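Local coordinates for protein Polyphosphate:AMP phosphotransferase (Meiothermus ruber H328, PDB 5O6M) that catalyses phosphoryl transfer from inorganic polyphosphate to nucleotides, converting AMP to ADP and ADP to ATP, and also accepts other nucleoside mono- and diphosphates, at residues L33-V38 and R235-S240; R41-L46 and H241-T246; Y51-H56 and L250-P255; L168-D173 and I227-N232. The protein carries 1 engineered substitution. One frame throughout, in Å; residues are numbered along the deposited sequence.

Contact 1: residues L33-V38 and R235-S240; sequences LEALAV and RNWLVS. With PO4 (phosphate ion), chain B.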
loop_
_atom_site.group_PDB
_atom_site.type_symbol
_atom_site.label_atom_id
_atom_site.label_comp_id
_atom_site.label_asym_id
_atom_site.label_seq_id
_atom_site.Cartn_x
_atom_site.Cartn_y
_atom_site.Cartn_z
ATOM N N LEU D 33 8.829 4.388 39.676
ATOM C CA LEU D 33 8.185 3.178 39.176
ATOM C C LEU D 33 6.726 3.106 39.606
ATOM O O LEU D 33 5.861 2.682 38.829
ATOM C CB LEU D 33 8.951 1.943 39.650
ATOM C CG LEU D 33 10.363 1.780 39.081
ATOM C CD1 LEU D 33 10.959 0.442 39.499
ATOM C CD2 LEU D 33 10.367 1.928 37.559
ATOM N N GLU D 34 6.428 3.518 40.842
ATOM C CA GLU D 34 5.043 3.507 41.303
ATOM C C GLU D 34 4.205 4.520 40.539
ATOM O O GLU D 34 3.058 4.238 40.172
ATOM C CB GLU D 34 4.975 3.786 42.805
ATOM C CG GLU D 34 5.550 2.692 43.689
ATOM C CD GLU D 34 5.593 3.096 45.154
ATOM O OE1 GLU D 34 5.371 4.291 45.450
ATOM O OE2 GLU D 34 5.837 2.218 46.011
ATOM N N ALA D 35 4.754 5.717 40.310
ATOM C CA ALA D 35 4.039 6.714 39.520
ATOM C C ALA D 35 3.930 6.287 38.061
ATOM O O ALA D 35 2.910 6.535 37.409
ATOM C CB ALA D 35 4.731 8.071 39.638
ATOM N N LEU D 36 4.965 5.626 37.537
ATOM C CA LEU D 36 4.893 5.120 36.171
ATOM C C LEU D 36 3.742 4.132 36.025
ATOM O O LEU D 36 3.009 4.162 35.029
ATOM C CB LEU D 36 6.221 4.473 35.777
ATOM C CG LEU D 36 6.284 3.798 34.406
ATOM C CD1 LEU D 36 6.061 4.824 33.304
ATOM C CD2 LEU D 36 7.615 3.091 34.214
ATOM N N ALA D 37 3.576 3.240 37.007
ATOM C CA ALA D 37 2.462 2.298 36.974
ATOM C C ALA D 37 1.121 3.023 36.974
ATOM O O ALA D 37 0.180 2.602 36.292
ATOM C CB ALA D 37 2.551 1.336 38.160
ATOM N N VAL D 38 1.012 4.112 37.740
ATOM C CA VAL D 38 -0.226 4.887 37.760
ATOM C C VAL D 38 -0.476 5.537 36.403
ATOM O O VAL D 38 -1.602 5.527 35.890
ATOM C CB VAL D 38 -0.180 5.930 38.892
ATOM C CG1 VAL D 38 -1.374 6.869 38.800
ATOM C CG2 VAL D 38 -0.135 5.240 40.247
ATOM N N ARG D 235 13.310 8.401 32.025
ATOM C CA ARG D 235 12.869 8.471 30.637
ATOM C C ARG D 235 11.453 7.930 30.494
ATOM O O ARG D 235 10.568 8.600 29.949
ATOM C CB ARG D 235 13.843 7.695 29.750
ATOM C CG ARG D 235 13.429 7.562 28.294
ATOM C CD ARG D 235 14.166 6.400 27.646
ATOM N NE ARG D 235 13.601 5.114 28.045
ATOM C CZ ARG D 235 14.273 3.968 28.041
ATOM N NH1 ARG D 235 15.547 3.943 27.677
ATOM N NH2 ARG D 235 13.672 2.846 28.416
ATOM N N ASN D 236 11.224 6.710 30.986
ATOM C CA ASN D 236 9.906 6.095 30.879
ATOM C C ASN D 236 8.849 6.908 31.618
ATOM O O ASN D 236 7.731 7.078 31.117
ATOM C CB ASN D 236 9.954 4.662 31.413
ATOM C CG ASN D 236 10.912 3.782 30.632
ATOM O OD1 ASN D 236 11.213 4.052 29.469
ATOM N ND2 ASN D 236 11.399 2.725 31.272
ATOM N N TRP D 237 9.172 7.410 32.815
ATOM C CA TRP D 237 8.187 8.191 33.561
ATOM C C TRP D 237 7.864 9.499 32.847
ATOM O O TRP D 237 6.694 9.874 32.713
ATOM C CB TRP D 237 8.680 8.486 34.979
ATOM C CG TRP D 237 7.753 9.438 35.693
ATOM C CD1 TRP D 237 6.604 9.114 36.358
ATOM C CD2 TRP D 237 7.861 10.866 35.754
ATOM N NE1 TRP D 237 6.005 10.249 36.854
ATOM C CE2 TRP D 237 6.756 11.338 36.494
ATOM C CE3 TRP D 237 8.789 11.791 35.265
ATOM C CZ2 TRP D 237 6.556 12.693 36.758
ATOM C CZ3 TRP D 237 8.587 13.138 35.528
ATOM C CH2 TRP D 237 7.479 13.574 36.269
ATOM N N LEU D 238 8.895 10.217 32.393
ATOM C CA LEU D 238 8.674 11.534 31.802
ATOM C C LEU D 238 7.895 11.428 30.498
ATOM O O LEU D 238 6.937 12.178 30.273
ATOM C CB LEU D 238 10.009 12.245 31.578
ATOM C CG LEU D 238 9.885 13.666 31.029
ATOM C CD1 LEU D 238 8.946 14.497 31.892
ATOM C CD2 LEU D 238 11.249 14.323 30.928
ATOM N N VAL D 239 8.284 10.495 29.626
ATOM C CA VAL D 239 7.536 10.299 28.388
ATOM C C VAL D 239 6.091 9.946 28.703
ATOM O O VAL D 239 5.158 10.455 28.070
ATOM C CB VAL D 239 8.208 9.230 27.508
ATOM C CG1 VAL D 239 7.284 8.833 26.368
ATOM C CG2 VAL D 239 9.531 9.749 26.959
ATOM N N SER D 240 5.881 9.066 29.683
ATOM C CA SER D 240 4.522 8.693 30.060
ATOM C C SER D 240 3.719 9.903 30.522
ATOM O O SER D 240 2.564 10.084 30.119
ATOM C CB SER D 240 4.559 7.628 31.155
ATOM O OG SER D 240 5.228 6.465 30.703
HETATM P P PO4 B . 15.930 -0.274 28.295
HETATM O O1 PO4 B . 17.112 -0.839 29.047
HETATM O O2 PO4 B . 14.912 0.264 29.274
HETATM O O3 PO4 B . 15.287 -1.363 27.472
HETATM O O4 PO4 B . 16.397 0.841 27.389
#

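Contact 2: residues R41-L46 and H241-T246; sequences RRLEKL and HILVET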
loop_
_atom_site.group_PDB
_atom_site.type_symbol
_atom_site.label_atom_id
_atom_site.label_comp_id
_atom_site.label_asym_id
_atom_site.label_seq_id
_atom_site.Cartn_x
_atom_site.Cartn_y
_atom_site.Cartn_z
ATOM N N ARG D 41 -1.667 2.990 33.629
ATOM C CA ARG D 41 -3.058 2.548 33.619
ATOM C C ARG D 41 -3.978 3.624 33.056
ATOM O O ARG D 41 -4.917 3.316 32.313
ATOM C CB ARG D 41 -3.484 2.131 35.024
ATOM C CG ARG D 41 -2.722 0.915 35.526
ATOM C CD ARG D 41 -3.113 0.527 36.941
ATOM N NE ARG D 41 -2.295 -0.583 37.426
ATOM C CZ ARG D 41 -2.335 -1.060 38.665
ATOM N NH1 ARG D 41 -3.157 -0.525 39.557
ATOM N NH2 ARG D 41 -1.551 -2.073 39.014
ATOM N N ARG D 42 -3.732 4.893 33.389
ATOM C CA ARG D 42 -4.478 5.959 32.729
ATOM C C ARG D 42 -4.244 5.928 31.224
ATOM O O ARG D 42 -5.180 6.106 30.437
ATOM C CB ARG D 42 -4.096 7.325 33.301
ATOM C CG ARG D 42 -4.487 7.550 34.751
ATOM C CD ARG D 42 -4.575 9.040 35.025
ATOM N NE ARG D 42 -3.261 9.660 35.150
ATOM C CZ ARG D 42 -3.001 10.920 34.818
ATOM N NH1 ARG D 42 -1.776 11.406 34.963
ATOM N NH2 ARG D 42 -3.964 11.691 34.327
ATOM N N LEU D 43 -2.995 5.712 30.806
ATOM C CA LEU D 43 -2.693 5.594 29.384
ATOM C C LEU D 43 -3.554 4.517 28.737
ATOM O O LEU D 43 -4.179 4.746 27.695
ATOM C CB LEU D 43 -1.206 5.288 29.194
ATOM C CG LEU D 43 -0.732 5.021 27.769
ATOM C CD1 LEU D 43 -1.021 6.217 26.887
ATOM C CD2 LEU D 43 0.755 4.699 27.764
ATOM N N GLU D 44 -3.605 3.332 29.353
ATOM C CA GLU D 44 -4.448 2.262 28.830
ATOM C C GLU D 44 -5.885 2.740 28.668
ATOM O O GLU D 44 -6.504 2.554 27.616
ATOM C CB GLU D 44 -4.396 1.041 29.754
ATOM C CG GLU D 44 -3.061 0.308 29.780
ATOM C CD GLU D 44 -3.037 -0.840 30.784
ATOM O OE1 GLU D 44 -1.946 -1.406 31.015
ATOM O OE2 GLU D 44 -4.109 -1.176 31.340
ATOM N N LYS D 45 -6.427 3.376 29.708
ATOM C CA LYS D 45 -7.829 3.779 29.681
ATOM C C LYS D 45 -8.064 4.912 28.690
ATOM O O LYS D 45 -9.115 4.962 28.039
ATOM C CB LYS D 45 -8.279 4.180 31.087
ATOM C CG LYS D 45 -9.778 4.060 31.334
ATOM C CD LYS D 45 -10.560 5.104 30.554
ATOM C CE LYS D 45 -12.003 5.175 31.022
ATOM N NZ LYS D 45 -12.754 6.254 30.320
ATOM N N LEU D 46 -7.105 5.834 28.563
ATOM C CA LEU D 46 -7.262 6.928 27.604
ATOM C C LEU D 46 -7.195 6.420 26.168
ATOM O O LEU D 46 -7.900 6.932 25.287
ATOM C CB LEU D 46 -6.201 8.001 27.846
ATOM C CG LEU D 46 -6.404 8.908 29.062
ATOM C CD1 LEU D 46 -5.074 9.445 29.560
ATOM C CD2 LEU D 46 -7.343 10.051 28.716
ATOM N N HIS D 241 4.317 10.752 31.362
ATOM C CA HIS D 241 3.587 11.913 31.866
ATOM C C HIS D 241 3.177 12.840 30.732
ATOM O O HIS D 241 2.012 13.243 30.631
ATOM C CB HIS D 241 4.423 12.674 32.895
ATOM C CG HIS D 241 3.786 13.954 33.341
ATOM N ND1 HIS D 241 2.741 13.992 34.239
ATOM C CD2 HIS D 241 4.038 15.241 33.003
ATOM C CE1 HIS D 241 2.377 15.247 34.436
ATOM N NE2 HIS D 241 3.150 16.025 33.699
ATOM N N ILE D 242 4.124 13.183 29.860
ATOM C CA ILE D 242 3.817 14.086 28.759
ATOM C C ILE D 242 2.720 13.499 27.882
ATOM O O ILE D 242 1.763 14.190 27.514
ATOM C CB ILE D 242 5.098 14.396 27.960
ATOM C CG1 ILE D 242 6.072 15.200 28.834
ATOM C CG2 ILE D 242 4.775 15.121 26.661
ATOM C CD1 ILE D 242 7.494 15.235 28.328
ATOM N N LEU D 243 2.817 12.205 27.568
ATOM C CA LEU D 243 1.820 11.580 26.703
ATOM C C LEU D 243 0.435 11.579 27.343
ATOM O O LEU D 243 -0.559 11.936 26.700
ATOM C CB LEU D 243 2.243 10.153 26.351
ATOM C CG LEU D 243 1.184 9.362 25.581
ATOM C CD1 LEU D 243 0.803 10.091 24.305
ATOM C CD2 LEU D 243 1.669 7.951 25.274
ATOM N N VAL D 244 0.348 11.181 28.615
ATOM C CA VAL D 244 -0.957 11.051 29.263
ATOM C C VAL D 244 -1.667 12.397 29.324
ATOM O O VAL D 244 -2.846 12.511 28.971
ATOM C CB VAL D 244 -0.807 10.428 30.663
ATOM C CG1 VAL D 244 -2.057 10.697 31.489
ATOM C CG2 VAL D 244 -0.556 8.931 30.548
ATOM N N GLU D 245 -0.965 13.438 29.784
ATOM C CA GLU D 245 -1.599 14.747 29.916
ATOM C C GLU D 245 -2.107 15.248 28.571
ATOM O O GLU D 245 -3.250 15.711 28.457
ATOM C CB GLU D 245 -0.628 15.751 30.538
ATOM C CG GLU D 245 -1.161 17.179 30.550
ATOM C CD GLU D 245 -0.402 18.087 31.499
ATOM O OE1 GLU D 245 0.124 17.578 32.512
ATOM O OE2 GLU D 245 -0.335 19.308 31.233
ATOM N N THR D 246 -1.267 15.164 27.534
ATOM C CA THR D 246 -1.707 15.513 26.186
ATOM C C THR D 246 -2.994 14.779 25.823
ATOM O O THR D 246 -3.924 15.369 25.262
ATOM C CB THR D 246 -0.600 15.207 25.177
ATOM O OG1 THR D 246 0.599 15.888 25.567
ATOM C CG2 THR D 246 -1.005 15.671 23.785
#

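Contact 3: residues Y51-H56 and L250-P255; sequences YAEGQH and LAMQYP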
loop_
_atom_site.group_PDB
_atom_site.type_symbol
_atom_site.label_atom_id
_atom_site.label_comp_id
_atom_site.label_asym_id
_atom_site.label_seq_id
_atom_site.Cartn_x
_atom_site.Cartn_y
_atom_site.Cartn_z
ATOM N N TYR D 51 -9.605 5.234 20.720
ATOM C CA TYR D 51 -10.078 4.254 19.747
ATOM C C TYR D 51 -11.596 4.288 19.616
ATOM O O TYR D 51 -12.134 4.275 18.502
ATOM C CB TYR D 51 -9.600 2.859 20.157
ATOM C CG TYR D 51 -9.897 1.773 19.152
ATOM C CD1 TYR D 51 -9.143 1.647 17.993
ATOM C CD2 TYR D 51 -10.918 0.859 19.372
ATOM C CE1 TYR D 51 -9.408 0.649 17.070
ATOM C CE2 TYR D 51 -11.189 -0.143 18.456
ATOM C CZ TYR D 51 -10.429 -0.243 17.306
ATOM O OH TYR D 51 -10.695 -1.238 16.391
ATOM N N ALA D 52 -12.304 4.337 20.748
ATOM C CA ALA D 52 -13.764 4.283 20.719
ATOM C C ALA D 52 -14.363 5.553 20.126
ATOM O O ALA D 52 -15.311 5.486 19.334
ATOM C CB ALA D 52 -14.308 4.036 22.128
ATOM N N GLU D 53 -13.839 6.720 20.510
ATOM C CA GLU D 53 -14.341 7.971 19.944
ATOM C C GLU D 53 -14.093 8.039 18.441
ATOM O O GLU D 53 -14.935 8.541 17.685
ATOM C CB GLU D 53 -13.694 9.163 20.652
ATOM C CG GLU D 53 -14.289 10.511 20.273
ATOM C CD GLU D 53 -13.530 11.674 20.885
ATOM O OE1 GLU D 53 -12.279 11.644 20.868
ATOM O OE2 GLU D 53 -14.181 12.616 21.391
ATOM N N GLY D 54 -12.943 7.546 17.989
ATOM C CA GLY D 54 -12.673 7.462 16.560
ATOM C C GLY D 54 -12.600 8.793 15.847
ATOM O O GLY D 54 -12.961 8.876 14.668
ATOM N N GLN D 55 -12.128 9.840 16.521
ATOM C CA GLN D 55 -12.038 11.165 15.918
ATOM C C GLN D 55 -10.610 11.675 15.821
ATOM O O GLN D 55 -10.197 12.144 14.753
ATOM C CB GLN D 55 -12.893 12.165 16.716
ATOM C CG GLN D 55 -14.377 12.151 16.377
ATOM C CD GLN D 55 -14.647 12.325 14.891
ATOM O OE1 GLN D 55 -13.737 12.613 14.112
ATOM N NE2 GLN D 55 -15.903 12.158 14.494
ATOM N N HIS D 56 -9.848 11.610 16.905
ATOM C CA HIS D 56 -8.510 12.178 16.927
ATOM C C HIS D 56 -7.479 11.213 16.356
ATOM O O HIS D 56 -7.627 9.989 16.433
ATOM C CB HIS D 56 -8.138 12.570 18.356
ATOM C CG HIS D 56 -8.980 13.680 18.902
ATOM N ND1 HIS D 56 -10.046 13.458 19.747
ATOM C CD2 HIS D 56 -8.923 15.019 18.710
ATOM C CE1 HIS D 56 -10.605 14.614 20.057
ATOM N NE2 HIS D 56 -9.943 15.576 19.441
ATOM N N LEU D 250 -7.371 16.175 25.257
ATOM C CA LEU D 250 -8.256 16.024 24.109
ATOM C C LEU D 250 -9.724 15.939 24.500
ATOM O O LEU D 250 -10.590 16.133 23.639
ATOM C CB LEU D 250 -7.869 14.789 23.290
ATOM C CG LEU D 250 -6.481 14.778 22.640
ATOM C CD1 LEU D 250 -6.218 13.436 21.965
ATOM C CD2 LEU D 250 -6.321 15.924 21.641
ATOM N N ALA D 251 -10.024 15.658 25.771
ATOM C CA ALA D 251 -11.402 15.640 26.263
ATOM C C ALA D 251 -12.259 14.669 25.450
ATOM O O ALA D 251 -13.346 15.005 24.974
ATOM C CB ALA D 251 -12.000 17.047 26.253
ATOM N N MET D 252 -11.756 13.447 25.299
ATOM C CA MET D 252 -12.411 12.459 24.453
ATOM C C MET D 252 -13.658 11.900 25.131
ATOM O O MET D 252 -13.724 11.764 26.355
ATOM C CB MET D 252 -11.423 11.349 24.093
ATOM C CG MET D 252 -10.204 11.889 23.347
ATOM S SD MET D 252 -8.937 10.691 22.890
ATOM C CE MET D 252 -8.148 10.394 24.469
ATOM N N GLN D 253 -14.658 11.570 24.314
ATOM C CA GLN D 253 -15.955 11.115 24.792
ATOM C C GLN D 253 -16.314 9.793 24.139
ATOM O O GLN D 253 -16.077 9.605 22.943
ATOM C CB GLN D 253 -17.060 12.123 24.439
ATOM C CG GLN D 253 -16.780 13.568 24.799
ATOM C CD GLN D 253 -16.849 13.823 26.284
ATOM O OE1 GLN D 253 -17.525 13.102 27.016
ATOM N NE2 GLN D 253 -16.160 14.862 26.738
ATOM N N TYR D 254 -16.894 8.883 24.913
ATOM C CA TYR D 254 -17.486 7.708 24.296
ATOM C C TYR D 254 -18.647 8.147 23.407
ATOM O O TYR D 254 -19.405 9.050 23.779
ATOM C CB TYR D 254 -17.963 6.712 25.353
ATOM C CG TYR D 254 -16.839 5.940 26.003
ATOM C CD1 TYR D 254 -16.459 6.192 27.314
ATOM C CD2 TYR D 254 -16.147 4.966 25.298
ATOM C CE1 TYR D 254 -15.427 5.485 27.904
ATOM C CE2 TYR D 254 -15.118 4.256 25.880
ATOM C CZ TYR D 254 -14.760 4.518 27.180
ATOM O OH TYR D 254 -13.729 3.808 27.756
ATOM N N PRO D 255 -18.828 7.533 22.243
ATOM C CA PRO D 255 -19.918 7.940 21.351
ATOM C C PRO D 255 -21.280 7.664 21.966
ATOM O O PRO D 255 -21.417 7.005 22.998
ATOM C CB PRO D 255 -19.693 7.090 20.096
ATOM C CG PRO D 255 -18.261 6.673 20.168
ATOM C CD PRO D 255 -17.960 6.520 21.625
#

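Contact 4: residues L168-D173 and I227-N232; sequences LHISKD and IPANKN. With PO4 (phosphate ion), chain C.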
loop_
_atom_site.group_PDB
_atom_site.type_symbol
_atom_site.label_atom_id
_atom_site.label_comp_id
_atom_site.label_asym_id
_atom_site.label_seq_id
_atom_site.Cartn_x
_atom_site.Cartn_y
_atom_site.Cartn_z
ATOM N N LEU D 168 15.124 11.210 22.872
ATOM C CA LEU D 168 15.680 10.585 24.072
ATOM C C LEU D 168 17.178 10.871 24.109
ATOM O O LEU D 168 17.934 10.381 23.262
ATOM C CB LEU D 168 15.392 9.087 24.103
ATOM C CG LEU D 168 13.950 8.664 23.817
ATOM C CD1 LEU D 168 13.822 7.144 23.830
ATOM C CD2 LEU D 168 12.975 9.308 24.784
ATOM N N HIS D 169 17.608 11.648 25.104
ATOM C CA HIS D 169 18.921 12.285 25.109
ATOM C C HIS D 169 19.851 11.539 26.063
ATOM O O HIS D 169 19.679 11.598 27.286
ATOM C CB HIS D 169 18.791 13.751 25.513
ATOM C CG HIS D 169 20.063 14.530 25.397
ATOM N ND1 HIS D 169 20.998 14.286 24.412
ATOM C CD2 HIS D 169 20.555 15.550 26.140
ATOM C CE1 HIS D 169 22.009 15.126 24.552
ATOM N NE2 HIS D 169 21.766 15.902 25.593
ATOM N N ILE D 170 20.824 10.823 25.504
ATOM C CA ILE D 170 21.834 10.143 26.299
ATOM C C ILE D 170 23.188 10.787 26.025
ATOM O O ILE D 170 23.400 11.465 25.013
ATOM C CB ILE D 170 21.890 8.625 26.021
ATOM C CG1 ILE D 170 22.293 8.360 24.569
ATOM C CG2 ILE D 170 20.554 7.966 26.353
ATOM C CD1 ILE D 170 22.733 6.933 24.309
ATOM N N SER D 171 24.115 10.564 26.950
ATOM C CA SER D 171 25.473 11.071 26.839
ATOM C C SER D 171 26.345 10.124 26.019
ATOM O O SER D 171 25.999 8.963 25.784
ATOM C CB SER D 171 26.075 11.256 28.228
ATOM O OG SER D 171 26.183 10.002 28.876
ATOM N N LYS D 172 27.507 10.634 25.599
ATOM C CA LYS D 172 28.418 9.817 24.803
ATOM C C LYS D 172 28.934 8.630 25.603
ATOM O O LYS D 172 29.062 7.520 25.072
ATOM C CB LYS D 172 29.588 10.662 24.300
ATOM C CG LYS D 172 30.507 9.912 23.355
ATOM C CD LYS D 172 31.618 10.796 22.813
ATOM C CE LYS D 172 32.531 10.006 21.883
ATOM N NZ LYS D 172 33.471 10.882 21.123
ATOM N N ASP D 173 29.238 8.843 26.885
ATOM C CA ASP D 173 29.716 7.747 27.721
ATOM C C ASP D 173 28.594 6.766 28.039
ATOM O O ASP D 173 28.830 5.555 28.133
ATOM C CB ASP D 173 30.333 8.298 29.007
ATOM C CG ASP D 173 30.438 7.250 30.101
ATOM O OD1 ASP D 173 31.243 6.304 29.952
ATOM O OD2 ASP D 173 29.716 7.376 31.113
ATOM N N ILE D 227 14.224 14.519 26.266
ATOM C CA ILE D 227 13.963 13.613 27.378
ATOM C C ILE D 227 15.308 13.188 27.962
ATOM O O ILE D 227 16.075 12.476 27.294
ATOM C CB ILE D 227 13.141 12.394 26.938
ATOM C CG1 ILE D 227 11.840 12.835 26.254
ATOM C CG2 ILE D 227 12.867 11.475 28.130
ATOM C CD1 ILE D 227 10.924 13.647 27.152
ATOM N N PRO D 228 15.657 13.620 29.177
ATOM C CA PRO D 228 16.841 13.053 29.833
ATOM C C PRO D 228 16.680 11.546 29.922
ATOM O O PRO D 228 15.780 11.053 30.609
ATOM C CB PRO D 228 16.842 13.715 31.216
ATOM C CG PRO D 228 15.989 14.941 31.060
ATOM C CD PRO D 228 14.951 14.586 30.036
ATOM N N ALA D 229 17.532 10.804 29.215
ATOM C CA ALA D 229 17.300 9.382 29.005
ATOM C C ALA D 229 18.448 8.506 29.483
ATOM O O ALA D 229 18.468 7.310 29.168
ATOM C CB ALA D 229 17.012 9.114 27.522
ATOM N N ASN D 230 19.407 9.054 30.230
ATOM C CA ASN D 230 20.433 8.193 30.809
ATOM C C ASN D 230 19.847 7.244 31.848
ATOM O O ASN D 230 20.375 6.145 32.042
ATOM C CB ASN D 230 21.552 9.035 31.419
ATOM C CG ASN D 230 22.613 9.426 30.404
ATOM O OD1 ASN D 230 22.463 9.182 29.201
ATOM N ND2 ASN D 230 23.690 10.030 30.884
ATOM N N LYS D 231 18.774 7.646 32.527
ATOM C CA LYS D 231 18.086 6.800 33.501
ATOM C C LYS D 231 16.769 6.331 32.896
ATOM O O LYS D 231 15.869 7.141 32.651
ATOM C CB LYS D 231 17.849 7.513 34.832
ATOM C CG LYS D 231 19.081 8.084 35.516
ATOM C CD LYS D 231 18.649 8.849 36.765
ATOM C CE LYS D 231 19.782 9.632 37.413
ATOM N NZ LYS D 231 19.271 10.535 38.493
ATOM N N ASN D 232 16.663 5.023 32.660
ATOM C CA ASN D 232 15.465 4.466 32.039
ATOM C C ASN D 232 14.206 4.794 32.834
ATOM O O ASN D 232 13.174 5.153 32.253
ATOM C CB ASN D 232 15.612 2.955 31.890
ATOM C CG ASN D 232 16.623 2.578 30.840
ATOM O OD1 ASN D 232 17.215 3.442 30.196
ATOM N ND2 ASN D 232 16.849 1.283 30.677
HETATM P P PO4 C . 17.394 1.971 34.940
HETATM O O1 PO4 C . 17.990 1.975 36.329
HETATM O O2 PO4 C . 16.199 2.894 34.901
HETATM O O3 PO4 C . 16.960 0.568 34.582
HETATM O O4 PO4 C . 18.426 2.457 33.948
#

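Contact 1: residues L33-V38 and R235-S240
Leu36 of helix 29-53 reaches across to Asn236 and Ser240 of helix 232-249, where two helices on one flank of the P-loop kinase fold run side by side with their N-to-C directions 35° apart. The local axes come no nearer than 9.4 Å, so side chains do the bridging. Leu36 has CG anti to its backbone N (chi1 176°), and from there its two methyls divide the work. CD1 drops onto the turn between Asn236 and Ser240, with Leu36 CD1 at 3.2 Å from Ser240 OG. CD2 lies against the aliphatic part of Asn236, Leu36 CD2 to Asn236 CB being 4.0 Å. The hydroxyl that CD1 touches is already engaged: Ser240 OG donates to Asn236 O at 2.6 Å, and Ser240 N reaches the same oxygen from the opposite face of its plane. The methyl therefore rests on oxygens that are already bonded to each other within the helix. Beside it, Ala35 CB meets the pyrrole end of Trp237 obliquely, 3.8 Å from Trp237 NE1, and Phe25 meets the same indole. Val76 of helix 70-77 also touches Leu36. On the Leu168 and Ile227 side sits Arg235, whose chain bends at chi3 (76°) to bring NE round. Arg235 NE to Asn236 OD1 is 3.0 Å, and NH2 donates to that same oxygen, which lies in the guanidinium plane. The outer edge holds a phosphate ion, probably from the crystallisation liquor, with Arg235 NH2 at 3.0 Å from its O2 and NH1 bonded to O4.

Contact 2: residues R41-L46 and H241-T246
Leu43 and Val244 bring their CA atoms to 5.7 Å, the nearest pair where helices 29-53 and 232-249 pass each other with local axes 9.7 Å apart at 38°. This is helix-on-helix packing on the flank of the P-loop kinase fold, and the inner helix rests Ile242 and Thr246 on strand 161-169. Val244 is the centre of it, its two methyls serving different partners. CG2 faces the base of Leu43, with Val244 CG2 to Leu43 CB at 3.9 Å. CG1, anti to the backbone N (chi1 162°), sits over the centre of the Arg42 guanidinium and is 3.5 Å from Arg42 CZ. The charge on that flat group is met outside this pair of segments: Arg42 NH2 makes a salt bridge with Glu248, one turn further along the inner helix. An alanine in place of Arg42 would probably leave Glu248 without this partner and uncover the outer side of Val244 CG1. On the inner side, Leu43 and Leu243 cross at about a right angle, Leu43 CD1 lying 3.6 Å from Leu243 CD2. Leu46 comes from the next turn, its CD1 at 3.8 Å from Val244 CG1.

Contact 3: residues Y51-H56 and L250-P255
Glu53 sets OE2 against the backbone at Met252 and Gln253, and OE1 against the side chain of Met252. Gln253 N donates to Glu53 OE2 at 3.1 Å, coming from well above the carboxylate plane. The other oxygen accepts a hydrogen bond from within its own segment: His56 ND1 to Glu53 OE1 is 3.1 Å, with the acceptor in the imidazole plane. Met252 lies across the same acid at about a right angle, Met252 CG being 3.2 Å from Glu53 OE1. A leucine in place of Glu53 would probably leave Gln253 N and His56 ND1 without their acceptor and the His56 ring less firmly set. That ring has Leu250 over one face, its CD2 displaced toward the rim at 4.0 Å from His56 CD2. In the P-loop kinase fold this is where helix 29-53 ends and turns, through Gly54 with its positive phi, into strand 57-64 of the parallel sheet; the tail leaving helix 232-249 is laid over the turn. Further out, Ala52 CB touches the Tyr254 ring obliquely, 3.8 Å from Tyr254 CD2. Pro255 closes over the helix end with its CG 3.3 Å from Ala52 O. Behind them, Trp190 of a neighbouring subunit packs on Ala52 and Pro255 and meets the Tyr254 ring.

Contact 4: residues L168-D173 and I227-N232
Leu168 and Ile227 lie side by side and point the same way on neighbouring parallel strands, with Leu168 CD2 3.8 Å from Ile227 CB. This is the tight half of the contact. His169 bonds with both of its backbone groups, straddling Pro228: His169 N to Ile227 O is 2.8 Å, and Ala229 N returns to His169 O at 3.0 Å. Ala229 points its methyl at the neighbouring strand, where Ala229 CB is 3.8 Å from Leu168 CB. Helix 232-249 covers this side, placing Arg235 on Leu168 and both Leu238 and Val239 on Ile227.

Past the strand ends the backbones stay close, but a side chain takes over the bonding. Asn230 OD1 accepts from Ser171 N at 3.1 Å, in the carbonyl plane and on a lone pair, while Asn230 ND2 donates to Ser171 OG at 3.2 Å. Ser171 is the N-cap residue of helix 172-183, and its OG accepts from Glu174 N, so Asn230 probably helps to hold the capping hydroxyl in place. Beyond lies the looser, more solvent-facing part: Lys172 and Asp173 are exposed, and Asn232 N makes only a weak bond to a phosphate ion, probably from the crystallisation liquor. The side chain of Leu168 is about 11 Å from the bound ATP. Neighbouring parallel strands that each lead into a helix at their carboxyl ends are the pattern of alpha/beta folds, here that of the P-loop NTPases.

Contacts 1, 2 and 3 follow helix 29-53 from its early turns to its end, pairing it in the same order with helix 232-249 and then with the tail that leaves it. Centres of contacts 1 and 2 are 10 Å apart and those of 2 and 3 about 14 Å, so the three form one continuous seam joining early and late parts of the chain. Contact 4 is nested inside the loops they close. It joins strands 161-169 and 224-228, whose residues pack beneath helix 232-249. Contacts 3 and 4 lie 34 Å apart, on opposite sides of the chain's centre: one meets a neighbouring subunit, the other has the side chain of Leu168 about 11 Å from the ATP.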